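Local coordinates for protein copper-containing nitrite reductase (Bradyrhizobium sp. ORS 375, PDB 6THE) that reduces nitrite to nitric oxide at a copper centre that probably takes electrons from a second copper, as the core of a heme-cupredoxin-copper nitrite reductase, at residues 86-91 and 111-116. Residues are numbered along the deposited sequence; the frame is centred on the assembly and turned at random.
Sequences VDFHAA and ITWKAL. With CU (copper (II) ion), chain C.
Trp113 makes nearly the whole contact on its side, its indole packing against the turn that carries a copper ligand, His89. Phe88, Ala90 and Ala91 all touch it. The methyl of Ala91 makes a CH-pi contact over the face of the indole, 4.0 Å from CB to the centroid of the Trp113 six-membered ring. The methyl of Ala90 meets the far end of the six-membered ring, with CB 3.6 Å from Trp113 CH2. The Phe88 ring lies obliquely to the five-membered ring, planes at 35°, and Trp113 NE1 sits over a face of the Phe88 ring, 3.7 Å from Phe88 CD2. An alanine in place of Trp113 would probably open a gap against the turn and leave Phe88 and the methyls of Ala90 and Ala91 without their aromatic partner. The polar link between the segments runs through water. One water donates to Ala90 O at 2.7 Å and to Lys114 O at 2.9 Å. It also accepts a weak bond from Leu116 N. A second water joins Ala90 O to Leu116 N, again weakly at the nitrogen. The His89 side chain points away from residues 111-116, and its NE2 binds copper at 2.1 Å. Asp87 OD2 accepts a bond from the copper-bound water at 2.7 Å. His124, and His281 of a second subunit, are the other protein ligands of this type 2 copper centre, expected between subunits in this family. Trp113 belongs to strand 108-114, the outermost strand of one cupredoxin sheet within the chain, and also packs on Val70 and Ile72 of strand 69-76. Thr112 and Lys114 carry backbone hydrogen bonds on to the second subunit. Strand 87-88 pairs with strand 119-124 in the facing sheet, so the contact bridges the two sheets of the domain.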
loop_
_atom_site.group_PDB
_atom_site.type_symbol
_atom_site.label_atom_id
_atom_site.label_comp_id
_atom_site.label_asym_id
_atom_site.label_seq_id
_atom_site.Cartn_x
_atom_site.Cartn_y
_atom_site.Cartn_z
ATOM N N VAL A 86 20.045 7.095 -15.725
ATOM C CA VAL A 86 18.597 7.021 -15.850
ATOM C C VAL A 86 18.167 5.560 -15.978
ATOM O O VAL A 86 18.676 4.821 -16.819
ATOM C CB VAL A 86 18.055 7.913 -16.989
ATOM C CG1 VAL A 86 18.665 7.586 -18.344
ATOM C CG2 VAL A 86 16.534 7.902 -17.058
ATOM N N ASP A 87 17.223 5.167 -15.114
ATOM C CA ASP A 87 16.674 3.823 -15.063
ATOM C C ASP A 87 15.221 3.873 -15.525
ATOM O O ASP A 87 14.380 4.486 -14.871
ATOM C CB ASP A 87 16.826 3.234 -13.654
ATOM C CG ASP A 87 16.072 1.936 -13.402
ATOM O OD1 ASP A 87 15.559 1.343 -14.373
ATOM O OD2 ASP A 87 16.007 1.524 -12.227
ATOM N N PHE A 88 14.944 3.217 -16.658
ATOM C CA PHE A 88 13.600 3.146 -17.209
ATOM C C PHE A 88 12.932 1.853 -16.751
ATOM O O PHE A 88 13.512 0.774 -16.866
ATOM C CB PHE A 88 13.633 3.242 -18.737
ATOM C CG PHE A 88 14.209 4.523 -19.287
ATOM C CD1 PHE A 88 13.421 5.658 -19.421
ATOM C CD2 PHE A 88 15.538 4.594 -19.681
ATOM C CE1 PHE A 88 13.951 6.835 -19.929
ATOM C CE2 PHE A 88 16.066 5.771 -20.190
ATOM C CZ PHE A 88 15.273 6.889 -20.314
ATOM N N HIS A 89 11.704 1.983 -16.236
ATOM C CA HIS A 89 10.915 0.844 -15.792
ATOM C C HIS A 89 10.256 0.168 -16.992
ATOM O O HIS A 89 9.718 -0.931 -16.868
ATOM C CB HIS A 89 9.883 1.281 -14.743
ATOM C CG HIS A 89 10.447 1.524 -13.383
ATOM N ND1 HIS A 89 9.756 1.195 -12.234
ATOM C CD2 HIS A 89 11.621 2.056 -12.977
ATOM C CE1 HIS A 89 10.475 1.519 -11.180
ATOM N NE2 HIS A 89 11.627 2.047 -11.609
ATOM N N ALA A 90 10.306 0.839 -18.148
ATOM C CA ALA A 90 9.736 0.327 -19.383
ATOM C C ALA A 90 10.765 -0.526 -20.122
ATOM O O ALA A 90 10.435 -1.178 -21.112
ATOM C CB ALA A 90 9.261 1.476 -20.238
ATOM N N ALA A 91 12.006 -0.520 -19.620
ATOM C CA ALA A 91 13.131 -1.130 -20.311
ATOM C C ALA A 91 13.433 -2.513 -19.740
ATOM O O ALA A 91 13.401 -2.716 -18.527
ATOM C CB ALA A 91 14.335 -0.224 -20.226
ATOM N N ILE A 111 22.239 4.646 -25.397
ATOM C CA ILE A 111 21.825 3.262 -25.581
ATOM C C ILE A 111 20.493 3.251 -26.329
ATOM O O ILE A 111 19.817 4.274 -26.415
ATOM C CB ILE A 111 21.713 2.517 -24.234
ATOM C CG1 ILE A 111 20.781 3.239 -23.255
ATOM C CG2 ILE A 111 23.085 2.256 -23.627
ATOM C CD1 ILE A 111 19.945 2.317 -22.398
ATOM N N THR A 112 20.130 2.077 -26.864
ATOM C CA THR A 112 18.817 1.865 -27.454
ATOM C C THR A 112 18.139 0.684 -26.765
ATOM O O THR A 112 18.770 -0.344 -26.527
ATOM C CB THR A 112 18.893 1.652 -28.973
ATOM O OG1 THR A 112 19.712 0.512 -29.237
ATOM C CG2 THR A 112 19.426 2.855 -29.722
ATOM N N TRP A 113 16.852 0.857 -26.447
ATOM C CA TRP A 113 16.028 -0.209 -25.899
ATOM C C TRP A 113 14.655 -0.192 -26.565
ATOM O O TRP A 113 14.190 0.854 -27.012
ATOM C CB TRP A 113 15.930 -0.107 -24.370
ATOM C CG TRP A 113 15.319 1.167 -23.869
ATOM C CD1 TRP A 113 15.970 2.333 -23.587
ATOM C CD2 TRP A 113 13.929 1.404 -23.579
ATOM N NE1 TRP A 113 15.084 3.279 -23.147
ATOM C CE2 TRP A 113 13.825 2.740 -23.132
ATOM C CE3 TRP A 113 12.766 0.628 -23.656
ATOM C CZ2 TRP A 113 12.605 3.310 -22.763
ATOM C CZ3 TRP A 113 11.561 1.191 -23.292
ATOM C CH2 TRP A 113 11.485 2.514 -22.853
ATOM N N LYS A 114 14.018 -1.368 -26.624
ATOM C CA LYS A 114 12.718 -1.514 -27.258
ATOM C C LYS A 114 11.642 -1.662 -26.184
ATOM O O LYS A 114 11.802 -2.436 -25.242
ATOM C CB LYS A 114 12.721 -2.709 -28.218
ATOM C CG LYS A 114 11.527 -2.789 -29.160
ATOM C CD LYS A 114 11.554 -3.996 -30.075
ATOM C CE LYS A 114 10.353 -4.061 -30.995
ATOM N NZ LYS A 114 10.416 -5.226 -31.907
ATOM N N ALA A 115 10.552 -0.904 -26.348
ATOM C CA ALA A 115 9.402 -0.976 -25.461
ATOM C C ALA A 115 8.521 -2.153 -25.870
ATOM O O ALA A 115 8.076 -2.232 -27.015
ATOM C CB ALA A 115 8.646 0.330 -25.492
ATOM N N LEU A 116 8.281 -3.062 -24.918
ATOM C CA LEU A 116 7.582 -4.308 -25.193
ATOM C C LEU A 116 6.263 -4.357 -24.425
ATOM O O LEU A 116 5.339 -5.062 -24.827
ATOM C CB LEU A 116 8.484 -5.485 -24.805
ATOM C CG LEU A 116 9.673 -5.747 -25.730
ATOM C CD1 LEU A 116 10.767 -6.512 -25.002
ATOM C CD2 LEU A 116 9.240 -6.496 -26.983
HETATM CU CU CU C . 13.233 2.048 -10.246
HETATM O O HOH W 1 14.694 0.691 -10.004
HETATM O O HOH W 2 7.698 -1.077 -22.486
HETATM O O HOH W 3 10.505 -3.279 -22.840
#